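Local coordinates for protein 2,3-dihydroxy-2,3-dihydrophenylpropionate dehydrogenase (Pseudomonas sp. MC1, PDB 5XTF) that catalyses the NAD(+)-dependent oxidation of naphthalene cis-dihydrodiol to 1,2-dihydroxynaphthalene, as a tetrameric member of the short-chain dehydrogenase/reductase family, at residues V25-G30 with C49-V54; G96-F101 with P145-T150; A105-Y110 with F125-D130; V160-V165 with A198-G203. One frame throughout, in Å; residues are numbered along the deposited sequence.

Overall arrangement
The four contacts illustrate how a Rossmann-type fold is built from a parallel sheet and the elements around it. Contact 1 comes first along the chain and pairs strands 25-28 and 49-54. Contact 2, centred about 13 Å away, ties the neighbouring strand 100-103 to the end of helix 118-150. Contact 3 uses the same helix about 28 Å from contact 2, centre to centre, nested inside the loop that contact 2 closes. Contact 4, about 15 Å from contact 3, joins the loop after strand 153-157 to the end of strand 195-201. A T29-A105 bond between contacts 1 and 3 joins the ends of strands 25-28 and 100-103 beside the NAD(+) site, whose residues lie near all four contacts.

Contact 1 (V25-G30 with C49-V54); sequences VVSITG and CVSALV
V25 to I28 and C49 to A52 pair in register as parallel strands, the two strands of the Rossmann fold's first beta-alpha-beta unit. V26 and I28 turn both their N-H and C=O groups to the partner strand. V26 N donates to C49 O at 2.9 Å and I28 N to S51 O at 3.0 Å, while the carbonyls of V26 and I28 accept from S51 N and L53 N.

On one face, V26 CG1 lies 3.8 Å from V50 CG2, the two valines side by side and pointing the same way; I28 CD1 reaches V50 CG1 at 3.9 Å. On the other face, S27 OG, anti to the backbone N (chi1 -177°), donates to S51 OG at 2.8 Å, and S51 OG is also bonded to T91 OG1. An alanine at S27 would probably leave the S51 hydroxyl without this donor and open a small gap in the buried face. Beyond the strand, T29 and G30 begin the glycine-rich TGxxxGxG motif, and T29 OG1 holds the backbone N of N104 and A105.

Connecting helix 34-46 packs over V26, I28 and V50, helix 81-95 over V25, S27 and C49, and strands 100-103 and 72-75 flank the pair.

Contact 2 (G96-F101 with P145-T150); sequences GHLDCF and PELKKT
T150 and L98 carry the polar link of this contact, between the turn leading into strand 100-103 and the C-terminal part of helix 118-150. T150 OG1 sits between its backbone N and carbonyl carbon (chi1 61°) and donates to L98 O at 2.7 Å, with a C=O...donor angle of 146°. The same torsion state turns T150 CG2 to H97, whose CB lies 3.9 Å away, the two side chains crossing at about a right angle. D99 also crosses T150 squarely, its OD1 3.8 Å from T150 CB. That carboxylate has its main partner in R256, which bridges to OD1 and also binds T150 O.

L147 supplies the apolar part. Its CD2 lies against the backbone of the other segment, 3.7 Å from D99 O, and CD1 approaches F101 CB at 4.3 Å. Next to it, L98 CB meets E146 CB at 4.1 Å.

Chi2 of E146 (-62°) bends the chain at CD; OE1 lies 2.7 Å from a water. The water accepts from L98 N at 2.8 Å and lies within reach of both E146 O and OE1, which compete for its protons. OE2 makes a weak salt bridge to K149 NZ.

Helix 118-150 is the crossover helix between parallel strands 100-103 and 153-157, its C-terminal end packing here against the entry to the first. Around this junction, L98 packs on I88, T91 and I92 of helix 81-95, where I92 also meets E146; H97 rests on V25 of strand 25-28, and L147 on V154 of strand 153-157.

Contact 3 (A105-Y110 with F125-D130); sequences AGIWDY and FDEIFD
E127 meets I107 where the loop after strand 100-103 passes helix 118-150. On the helix side facing the second subunit, the preceding D126 forms a salt bridge with K134 of that subunit. The glutamate chain of E127 is extended beyond CG and crosses the isoleucine at about a right angle, with OE2 3.9 Å from I107 CD1. E127 O lies 4.1 Å from I107 CG2, and R79 touches the glutamate from a neighbouring loop.

One residue on, I128 carries most of the helix's share. I107 CG2 rests 4.1 Å from I128 CA, and the I128 side chain continues past it to D109, where CD1 comes within 3.4 Å of D109 CB. This approach is tight, and chi2 of I128 (136°) lies away from a staggered value. The D109 carboxylate, meanwhile, is held by backbone amides: OD1 accepts from G169 N and M111 N, OD2 from Y172 N.

The loop itself opens with A105 and G106, which complete the Asn-Ala-Gly motif of short-chain dehydrogenases; its asparagine, N104, binds NAD(+). I107 N is bonded to N132 OD1, further along the same helix.

F129, on the same helix side as F125 and D126, packs on V133 of the second subunit.

Contact 4 (V160-V165 with A198-G203); sequences VSSHAV and AVSPGG
H163 and S200 make the side-chain link of this contact, and V160 and P201 the backbone one. The H163 ring presents its edge to the serine, with NE2 3.0 Å from S200 OG; either atom could be the donor. H163 CG is anti to its carbonyl carbon (chi1 -40°), and S162 CB lies 4.0 Å above the centre of one ring face. S200 OG has a second, weak hydrogen bond to S159 O.

V160 N donates to P201 O at 2.9 Å, standing 35° out of the carbonyl plane. V160 O in turn accepts from H163 N at 3.0 Å, which closes the 3-10 turn, and from A164 N at 3.1 Å, an i to i+4 bond. V160 CG1 lies 3.9 Å from G202 CA; a beta-carbon on G202 would clash with V160 CB, and the Pro-Gly pair at the end of strand 195-201 is a recurring feature of the family.

S162 OG is bonded to O of K176, an NAD(+)-binding residue, and H163 O to K184 NZ of the second subunit. An alanine at H163 would probably cost the S200 hydroxyl its H163 partner, leaving the weak bond to S159 O, and open a gap beside L180 and V266.

With V160 N, V160 O, H163 NE2, S162 OG and S200 OG all given partners, this buried contact is fixed to the sheet by directional bonds more than by apolar contact.

Contact 1 (V25-G30 with C49-V54)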
loop_
_atom_site.group_PDB
_atom_site.type_symbol
_atom_site.label_atom_id
_atom_site.label_comp_id
_atom_site.label_asym_id
_atom_site.label_seq_id
_atom_site.Cartn_x
_atom_site.Cartn_y
_atom_site.Cartn_z
ATOM N N VAL B 25 32.811 -4.188 1.385
ATOM C CA VAL B 25 32.974 -4.122 -0.061
ATOM C C VAL B 25 31.595 -4.039 -0.701
ATOM O O VAL B 25 30.720 -4.857 -0.394
ATOM C CB VAL B 25 33.726 -5.355 -0.592
ATOM C CG1 VAL B 25 33.681 -5.381 -2.098
ATOM C CG2 VAL B 25 35.158 -5.375 -0.065
ATOM N N VAL B 26 31.406 -3.072 -1.600
ATOM C CA VAL B 26 30.127 -2.867 -2.273
ATOM C C VAL B 26 30.340 -2.848 -3.780
ATOM O O VAL B 26 31.342 -2.315 -4.268
ATOM C CB VAL B 26 29.433 -1.565 -1.816
ATOM C CG1 VAL B 26 30.290 -0.347 -2.136
ATOM C CG2 VAL B 26 28.051 -1.433 -2.459
ATOM N N SER B 27 29.378 -3.394 -4.520
ATOM C CA SER B 27 29.429 -3.407 -5.971
ATOM C C SER B 27 28.175 -2.753 -6.544
ATOM O O SER B 27 27.063 -3.141 -6.190
ATOM C CB SER B 27 29.557 -4.836 -6.470
ATOM O OG SER B 27 29.665 -4.811 -7.868
ATOM N N ILE B 28 28.358 -1.804 -7.463
ATOM C CA ILE B 28 27.320 -0.864 -7.896
ATOM C C ILE B 28 27.178 -0.925 -9.418
ATOM O O ILE B 28 28.137 -0.624 -10.130
ATOM C CB ILE B 28 27.679 0.568 -7.453
ATOM C CG1 ILE B 28 27.969 0.600 -5.947
ATOM C CG2 ILE B 28 26.607 1.576 -7.872
ATOM C CD1 ILE B 28 28.624 1.880 -5.441
ATOM N N THR B 29 25.991 -1.289 -9.925
ATOM C CA THR B 29 25.700 -1.099 -11.351
ATOM C C THR B 29 25.134 0.306 -11.602
ATOM O O THR B 29 24.754 1.029 -10.675
ATOM C CB THR B 29 24.708 -2.136 -11.899
ATOM O OG1 THR B 29 23.371 -1.767 -11.522
ATOM C CG2 THR B 29 25.018 -3.546 -11.413
ATOM N N GLY B 30 25.049 0.685 -12.875
ATOM C CA GLY B 30 24.641 2.046 -13.212
ATOM C C GLY B 30 25.507 3.123 -12.587
ATOM O O GLY B 30 24.992 4.163 -12.162
ATOM N N CYS B 49 35.504 -0.539 0.084
ATOM C CA CYS B 49 36.068 -0.878 -1.212
ATOM C C CYS B 49 34.913 -0.982 -2.193
ATOM O O CYS B 49 33.885 -1.598 -1.883
ATOM C CB CYS B 49 36.840 -2.193 -1.151
ATOM S SG CYS B 49 38.142 -2.240 0.103
ATOM N N VAL B 50 35.058 -0.356 -3.358
ATOM C CA VAL B 50 33.952 -0.178 -4.293
ATOM C C VAL B 50 34.329 -0.783 -5.633
ATOM O O VAL B 50 35.402 -0.491 -6.173
ATOM C CB VAL B 50 33.584 1.310 -4.458
ATOM C CG1 VAL B 50 32.499 1.478 -5.526
ATOM C CG2 VAL B 50 33.139 1.887 -3.119
ATOM N N SER B 51 33.453 -1.619 -6.166
ATOM C CA SER B 51 33.511 -1.961 -7.573
ATOM C C SER B 51 32.278 -1.413 -8.271
ATOM O O SER B 51 31.235 -1.162 -7.652
ATOM C CB SER B 51 33.616 -3.467 -7.795
ATOM O OG SER B 51 32.355 -4.066 -7.717
ATOM N N ALA B 52 32.401 -1.234 -9.577
ATOM C CA ALA B 52 31.447 -0.406 -10.295
ATOM C C ALA B 52 31.325 -0.901 -11.723
ATOM O O ALA B 52 32.337 -1.153 -12.385
ATOM C CB ALA B 52 31.878 1.063 -10.282
ATOM N N LEU B 53 30.087 -1.047 -12.178
ATOM C CA LEU B 53 29.780 -1.401 -13.551
ATOM C C LEU B 53 29.299 -0.155 -14.272
ATOM O O LEU B 53 28.377 0.523 -13.806
ATOM C CB LEU B 53 28.717 -2.490 -13.617
ATOM C CG LEU B 53 28.311 -2.860 -15.041
ATOM C CD1 LEU B 53 29.527 -3.246 -15.849
ATOM C CD2 LEU B 53 27.273 -3.989 -15.042
ATOM N N VAL B 54 29.913 0.132 -15.407
ATOM C CA VAL B 54 29.738 1.392 -16.107
ATOM C C VAL B 54 29.481 1.098 -17.582
ATOM O O VAL B 54 29.910 0.060 -18.091
ATOM C CB VAL B 54 30.984 2.262 -15.883
ATOM C CG1 VAL B 54 32.106 1.956 -16.885
ATOM C CG2 VAL B 54 30.605 3.638 -15.909
#

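Contact 2 (G96-F101 with P145-T150)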
loop_
_atom_site.group_PDB
_atom_site.type_symbol
_atom_site.label_atom_id
_atom_site.label_comp_id
_atom_site.label_asym_id
_atom_site.label_seq_id
_atom_site.Cartn_x
_atom_site.Cartn_y
_atom_site.Cartn_z
ATOM N N GLY B 96 38.417 -9.801 -2.432
ATOM C CA GLY B 96 38.312 -10.979 -1.582
ATOM C C GLY B 96 36.924 -11.468 -1.247
ATOM O O GLY B 96 36.684 -12.677 -1.226
ATOM N N HIS B 97 36.002 -10.549 -0.989
ATOM C CA HIS B 97 34.626 -10.896 -0.646
ATOM C C HIS B 97 33.718 -9.778 -1.155
ATOM O O HIS B 97 34.183 -8.767 -1.688
ATOM C CB HIS B 97 34.471 -11.100 0.870
ATOM C CG HIS B 97 34.702 -9.849 1.658
ATOM N ND1 HIS B 97 35.955 -9.443 2.060
ATOM C CD2 HIS B 97 33.844 -8.882 2.069
ATOM C CE1 HIS B 97 35.858 -8.292 2.702
ATOM N NE2 HIS B 97 34.589 -7.926 2.720
ATOM N N LEU B 98 32.410 -9.966 -1.004
ATOM C CA LEU B 98 31.435 -8.958 -1.401
ATOM C C LEU B 98 30.407 -8.843 -0.287
ATOM O O LEU B 98 29.808 -9.851 0.101
ATOM C CB LEU B 98 30.762 -9.322 -2.730
ATOM C CG LEU B 98 29.632 -8.392 -3.204
ATOM C CD1 LEU B 98 30.158 -7.004 -3.596
ATOM C CD2 LEU B 98 28.904 -9.001 -4.358
ATOM N N ASP B 99 30.205 -7.630 0.234
ATOM C CA ASP B 99 29.223 -7.437 1.299
ATOM C C ASP B 99 27.876 -6.913 0.817
ATOM O O ASP B 99 26.853 -7.248 1.415
ATOM C CB ASP B 99 29.762 -6.484 2.373
ATOM C CG ASP B 99 31.007 -7.020 3.049
ATOM O OD1 ASP B 99 30.866 -7.882 3.946
ATOM O OD2 ASP B 99 32.127 -6.583 2.680
ATOM N N CYS B 100 27.835 -6.089 -0.224
ATOM C CA CYS B 100 26.589 -5.468 -0.641
ATOM C C CYS B 100 26.571 -5.363 -2.154
ATOM O O CYS B 100 27.588 -5.032 -2.766
ATOM C CB CYS B 100 26.422 -4.075 -0.014
ATOM S SG CYS B 100 24.814 -3.264 -0.376
ATOM N N PHE B 101 25.435 -5.680 -2.755
ATOM C CA PHE B 101 25.227 -5.488 -4.184
ATOM C C PHE B 101 24.102 -4.481 -4.378
ATOM O O PHE B 101 22.997 -4.671 -3.848
ATOM C CB PHE B 101 24.886 -6.800 -4.899
ATOM C CG PHE B 101 24.588 -6.614 -6.368
ATOM C CD1 PHE B 101 25.608 -6.323 -7.258
ATOM C CD2 PHE B 101 23.299 -6.715 -6.856
ATOM C CE1 PHE B 101 25.356 -6.138 -8.605
ATOM C CE2 PHE B 101 23.044 -6.533 -8.213
ATOM C CZ PHE B 101 24.075 -6.244 -9.079
ATOM N N PRO B 145 26.017 -16.261 -4.420
ATOM C CA PRO B 145 26.964 -17.115 -3.687
ATOM C C PRO B 145 27.929 -16.320 -2.815
ATOM O O PRO B 145 28.222 -16.746 -1.690
ATOM C CB PRO B 145 27.672 -17.886 -4.804
ATOM C CG PRO B 145 26.728 -17.835 -5.973
ATOM C CD PRO B 145 26.101 -16.491 -5.878
ATOM N N GLU B 146 28.357 -15.134 -3.260
ATOM C CA GLU B 146 29.268 -14.322 -2.458
ATOM C C GLU B 146 28.555 -13.582 -1.328
ATOM O O GLU B 146 29.132 -13.409 -0.248
ATOM C CB GLU B 146 30.009 -13.338 -3.363
ATOM C CG GLU B 146 31.046 -14.031 -4.258
ATOM C CD GLU B 146 32.157 -14.722 -3.439
ATOM O OE1 GLU B 146 32.622 -14.132 -2.430
ATOM O OE2 GLU B 146 32.549 -15.865 -3.781
ATOM N N LEU B 147 27.312 -13.143 -1.550
ATOM C CA LEU B 147 26.531 -12.541 -0.470
ATOM C C LEU B 147 26.213 -13.544 0.636
ATOM O O LEU B 147 26.137 -13.158 1.810
ATOM C CB LEU B 147 25.243 -11.941 -1.036
ATOM C CG LEU B 147 25.445 -10.777 -2.011
ATOM C CD1 LEU B 147 24.143 -10.366 -2.632
ATOM C CD2 LEU B 147 26.052 -9.599 -1.270
ATOM N N LYS B 148 26.022 -14.821 0.288
ATOM C CA LYS B 148 25.763 -15.843 1.299
ATOM C C LYS B 148 26.970 -16.091 2.198
ATOM O O LYS B 148 26.804 -16.421 3.383
ATOM C CB LYS B 148 25.343 -17.150 0.629
ATOM C CG LYS B 148 23.988 -17.104 -0.064
ATOM C CD LYS B 148 23.445 -18.522 -0.266
ATOM C CE LYS B 148 22.155 -18.520 -1.079
ATOM N NZ LYS B 148 21.786 -19.900 -1.516
ATOM N N LYS B 149 28.182 -15.974 1.643
ATOM C CA LYS B 149 29.394 -16.174 2.427
ATOM C C LYS B 149 29.599 -15.051 3.421
ATOM O O LYS B 149 30.186 -15.263 4.485
ATOM C CB LYS B 149 30.604 -16.266 1.509
ATOM C CG LYS B 149 30.630 -17.494 0.605
ATOM C CD LYS B 149 31.960 -17.481 -0.138
ATOM C CE LYS B 149 31.964 -18.321 -1.383
ATOM N NZ LYS B 149 33.357 -18.406 -1.904
ATOM N N THR B 150 29.119 -13.856 3.109
ATOM C CA THR B 150 29.242 -12.740 4.031
ATOM C C THR B 150 27.926 -12.413 4.722
ATOM O O THR B 150 27.890 -11.484 5.541
ATOM C CB THR B 150 29.751 -11.507 3.285
ATOM O OG1 THR B 150 28.805 -11.172 2.257
ATOM C CG2 THR B 150 31.119 -11.799 2.632
HETATM O O HOH W 1 31.779 -12.655 -0.346
#

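Contact 3 (A105-Y110 with F125-D130)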
loop_
_atom_site.group_PDB
_atom_site.type_symbol
_atom_site.label_atom_id
_atom_site.label_comp_id
_atom_site.label_asym_id
_atom_site.label_seq_id
_atom_site.Cartn_x
_atom_site.Cartn_y
_atom_site.Cartn_z
ATOM N N ALA B 105 21.296 0.349 -12.286
ATOM C CA ALA B 105 21.216 0.794 -13.669
ATOM C C ALA B 105 19.754 0.834 -14.109
ATOM O O ALA B 105 18.989 -0.099 -13.856
ATOM C CB ALA B 105 22.051 -0.124 -14.573
ATOM N N GLY B 106 19.341 1.953 -14.704
ATOM C CA GLY B 106 17.958 2.123 -15.094
ATOM C C GLY B 106 17.844 2.822 -16.434
ATOM O O GLY B 106 18.820 3.367 -16.956
ATOM N N ILE B 107 16.627 2.785 -16.986
ATOM C CA ILE B 107 16.294 3.504 -18.210
ATOM C C ILE B 107 14.851 3.973 -18.108
ATOM O O ILE B 107 14.011 3.322 -17.482
ATOM C CB ILE B 107 16.512 2.638 -19.481
ATOM C CG1 ILE B 107 16.482 3.496 -20.741
ATOM C CG2 ILE B 107 15.457 1.559 -19.612
ATOM C CD1 ILE B 107 16.666 2.690 -22.003
ATOM N N TRP B 108 14.569 5.115 -18.731
ATOM C CA TRP B 108 13.246 5.720 -18.770
ATOM C C TRP B 108 12.509 5.298 -20.041
ATOM O O TRP B 108 13.078 4.674 -20.940
ATOM C CB TRP B 108 13.361 7.249 -18.704
ATOM C CG TRP B 108 12.109 7.946 -18.238
ATOM C CD1 TRP B 108 11.188 7.469 -17.356
ATOM C CD2 TRP B 108 11.652 9.245 -18.635
ATOM N NE1 TRP B 108 10.181 8.393 -17.173
ATOM C CE2 TRP B 108 10.443 9.492 -17.950
ATOM C CE3 TRP B 108 12.150 10.226 -19.500
ATOM C CZ2 TRP B 108 9.721 10.679 -18.107
ATOM C CZ3 TRP B 108 11.436 11.401 -19.655
ATOM C CH2 TRP B 108 10.232 11.619 -18.959
ATOM N N ASP B 109 11.217 5.650 -20.113
ATOM C CA ASP B 109 10.433 5.413 -21.316
ATOM C C ASP B 109 9.888 6.683 -21.953
ATOM O O ASP B 109 9.143 6.590 -22.931
ATOM C CB ASP B 109 9.281 4.438 -21.032
ATOM C CG ASP B 109 8.127 5.063 -20.262
ATOM O OD1 ASP B 109 8.276 6.178 -19.698
ATOM O OD2 ASP B 109 7.060 4.394 -20.198
ATOM N N TYR B 110 10.233 7.860 -21.427
ATOM C CA TYR B 110 9.890 9.139 -22.055
ATOM C C TYR B 110 8.388 9.234 -22.334
ATOM O O TYR B 110 7.957 9.654 -23.411
ATOM C CB TYR B 110 10.723 9.361 -23.327
ATOM C CG TYR B 110 12.214 9.390 -23.042
ATOM C CD1 TYR B 110 12.874 10.593 -22.794
ATOM C CD2 TYR B 110 12.960 8.214 -22.982
ATOM C CE1 TYR B 110 14.235 10.623 -22.509
ATOM C CE2 TYR B 110 14.324 8.235 -22.696
ATOM C CZ TYR B 110 14.951 9.444 -22.462
ATOM O OH TYR B 110 16.295 9.478 -22.185
ATOM N N PHE B 125 9.157 -1.889 -24.499
ATOM C CA PHE B 125 8.870 -2.791 -23.388
ATOM C C PHE B 125 10.030 -3.750 -23.173
ATOM O O PHE B 125 10.436 -4.005 -22.032
ATOM C CB PHE B 125 7.555 -3.552 -23.632
ATOM C CG PHE B 125 7.232 -4.576 -22.568
ATOM C CD1 PHE B 125 7.883 -5.796 -22.538
ATOM C CD2 PHE B 125 6.264 -4.325 -21.616
ATOM C CE1 PHE B 125 7.609 -6.737 -21.557
ATOM C CE2 PHE B 125 5.964 -5.273 -20.644
ATOM C CZ PHE B 125 6.645 -6.477 -20.611
ATOM N N ASP B 126 10.582 -4.286 -24.256
ATOM C CA ASP B 126 11.711 -5.195 -24.117
ATOM C C ASP B 126 12.909 -4.481 -23.504
ATOM O O ASP B 126 13.613 -5.041 -22.650
ATOM C CB ASP B 126 12.055 -5.793 -25.481
ATOM C CG ASP B 126 10.895 -6.625 -26.070
ATOM O OD1 ASP B 126 9.957 -6.979 -25.315
ATOM O OD2 ASP B 126 10.912 -6.931 -27.288
ATOM N N GLU B 127 13.139 -3.230 -23.896
ATOM C CA GLU B 127 14.306 -2.536 -23.372
ATOM C C GLU B 127 14.085 -2.151 -21.911
ATOM O O GLU B 127 14.994 -2.278 -21.083
ATOM C CB GLU B 127 14.623 -1.318 -24.241
ATOM C CG GLU B 127 16.107 -1.102 -24.481
ATOM C CD GLU B 127 16.402 -0.029 -25.532
ATOM O OE1 GLU B 127 15.693 0.017 -26.566
ATOM O OE2 GLU B 127 17.349 0.768 -25.312
ATOM N N ILE B 128 12.864 -1.745 -21.562
ATOM C CA ILE B 128 12.599 -1.302 -20.196
ATOM C C ILE B 128 12.693 -2.474 -19.231
ATOM O O ILE B 128 13.372 -2.395 -18.197
ATOM C CB ILE B 128 11.235 -0.599 -20.114
ATOM C CG1 ILE B 128 11.358 0.810 -20.677
ATOM C CG2 ILE B 128 10.738 -0.540 -18.678
ATOM C CD1 ILE B 128 10.243 1.176 -21.560
ATOM N N PHE B 129 12.064 -3.595 -19.574
ATOM C CA PHE B 129 12.041 -4.704 -18.631
ATOM C C PHE B 129 13.370 -5.455 -18.578
ATOM O O PHE B 129 13.740 -5.969 -17.511
ATOM C CB PHE B 129 10.870 -5.625 -18.951
ATOM C CG PHE B 129 9.573 -5.137 -18.359
ATOM C CD1 PHE B 129 8.880 -4.094 -18.944
ATOM C CD2 PHE B 129 9.078 -5.695 -17.180
ATOM C CE1 PHE B 129 7.700 -3.624 -18.372
ATOM C CE2 PHE B 129 7.903 -5.230 -16.601
ATOM C CZ PHE B 129 7.209 -4.196 -17.207
ATOM N N ASP B 130 14.113 -5.505 -19.694
ATOM C CA ASP B 130 15.453 -6.081 -19.647
ATOM C C ASP B 130 16.353 -5.315 -18.686
ATOM O O ASP B 130 17.108 -5.923 -17.915
ATOM C CB ASP B 130 16.074 -6.115 -21.041
ATOM C CG ASP B 130 15.544 -7.249 -21.877
ATOM O OD1 ASP B 130 15.040 -8.217 -21.266
ATOM O OD2 ASP B 130 15.618 -7.173 -23.129
#

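Contact 4 (V160-V165 with A198-G203)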
loop_
_atom_site.group_PDB
_atom_site.type_symbol
_atom_site.label_atom_id
_atom_site.label_comp_id
_atom_site.label_asym_id
_atom_site.label_seq_id
_atom_site.Cartn_x
_atom_site.Cartn_y
_atom_site.Cartn_z
ATOM N N VAL B 160 9.928 6.640 -7.627
ATOM C CA VAL B 160 8.626 7.166 -7.213
ATOM C C VAL B 160 7.539 6.566 -8.086
ATOM O O VAL B 160 6.385 6.426 -7.655
ATOM C CB VAL B 160 8.589 8.711 -7.254
ATOM C CG1 VAL B 160 8.696 9.222 -8.675
ATOM C CG2 VAL B 160 7.304 9.238 -6.598
ATOM N N SER B 161 7.890 6.185 -9.318
ATOM C CA SER B 161 6.989 5.479 -10.216
ATOM C C SER B 161 6.614 4.093 -9.708
ATOM O O SER B 161 5.692 3.477 -10.258
ATOM C CB SER B 161 7.623 5.364 -11.602
ATOM O OG SER B 161 7.661 6.622 -12.267
ATOM N N SER B 162 7.311 3.583 -8.688
ATOM C CA SER B 162 6.887 2.345 -8.049
ATOM C C SER B 162 5.621 2.520 -7.211
ATOM O O SER B 162 4.991 1.519 -6.864
ATOM C CB SER B 162 8.002 1.801 -7.156
ATOM O OG SER B 162 9.217 1.663 -7.864
ATOM N N HIS B 163 5.247 3.751 -6.864
ATOM C CA HIS B 163 4.134 4.014 -5.952
ATOM C C HIS B 163 3.035 4.862 -6.569
ATOM O O HIS B 163 1.858 4.612 -6.308
ATOM C CB HIS B 163 4.647 4.707 -4.666
ATOM C CG HIS B 163 5.949 4.162 -4.169
ATOM N ND1 HIS B 163 6.048 2.953 -3.512
ATOM C CD2 HIS B 163 7.214 4.638 -4.273
ATOM C CE1 HIS B 163 7.316 2.718 -3.216
ATOM N NE2 HIS B 163 8.043 3.722 -3.672
ATOM N N ALA B 164 3.384 5.853 -7.387
ATOM C CA ALA B 164 2.423 6.800 -7.934
ATOM C C ALA B 164 2.601 6.895 -9.444
ATOM O O ALA B 164 3.580 6.395 -10.008
ATOM C CB ALA B 164 2.577 8.188 -7.287
ATOM N N VAL B 165 1.643 7.559 -10.098
ATOM C CA VAL B 165 1.711 7.798 -11.537
ATOM C C VAL B 165 2.223 9.210 -11.771
ATOM O O VAL B 165 2.445 9.965 -10.820
ATOM C CB VAL B 165 0.341 7.599 -12.205
ATOM C CG1 VAL B 165 -0.236 6.244 -11.830
ATOM C CG2 VAL B 165 -0.596 8.710 -11.796
ATOM N N ALA B 198 15.162 -1.585 -0.919
ATOM C CA ALA B 198 15.158 -0.718 -2.084
ATOM C C ALA B 198 15.019 0.728 -1.660
ATOM O O ALA B 198 14.499 1.041 -0.591
ATOM C CB ALA B 198 14.028 -1.065 -3.058
ATOM N N VAL B 199 15.489 1.605 -2.535
ATOM C CA VAL B 199 15.323 3.042 -2.419
ATOM C C VAL B 199 14.495 3.509 -3.608
ATOM O O VAL B 199 14.768 3.113 -4.743
ATOM C CB VAL B 199 16.681 3.763 -2.401
ATOM C CG1 VAL B 199 16.478 5.253 -2.299
ATOM C CG2 VAL B 199 17.524 3.257 -1.272
ATOM N N SER B 200 13.492 4.352 -3.354
ATOM C CA SER B 200 12.644 4.885 -4.418
ATOM C C SER B 200 12.875 6.377 -4.565
ATOM O O SER B 200 12.174 7.180 -3.940
ATOM C CB SER B 200 11.171 4.602 -4.128
ATOM O OG SER B 200 10.908 3.223 -4.221
ATOM N N PRO B 201 13.840 6.804 -5.366
ATOM C CA PRO B 201 14.051 8.239 -5.570
ATOM C C PRO B 201 13.060 8.807 -6.575
ATOM O O PRO B 201 12.403 8.084 -7.329
ATOM C CB PRO B 201 15.483 8.301 -6.111
ATOM C CG PRO B 201 15.635 6.983 -6.832
ATOM C CD PRO B 201 14.879 5.987 -6.016
ATOM N N GLY B 202 12.952 10.131 -6.579
ATOM C CA GLY B 202 12.061 10.764 -7.531
ATOM C C GLY B 202 12.275 12.254 -7.650
ATOM O O GLY B 202 12.720 12.882 -6.688
ATOM N N GLY B 203 11.968 12.835 -8.810
ATOM C CA GLY B 203 12.107 14.271 -8.999
ATOM C C GLY B 203 13.525 14.777 -8.834
ATOM O O GLY B 203 13.783 15.764 -8.135
#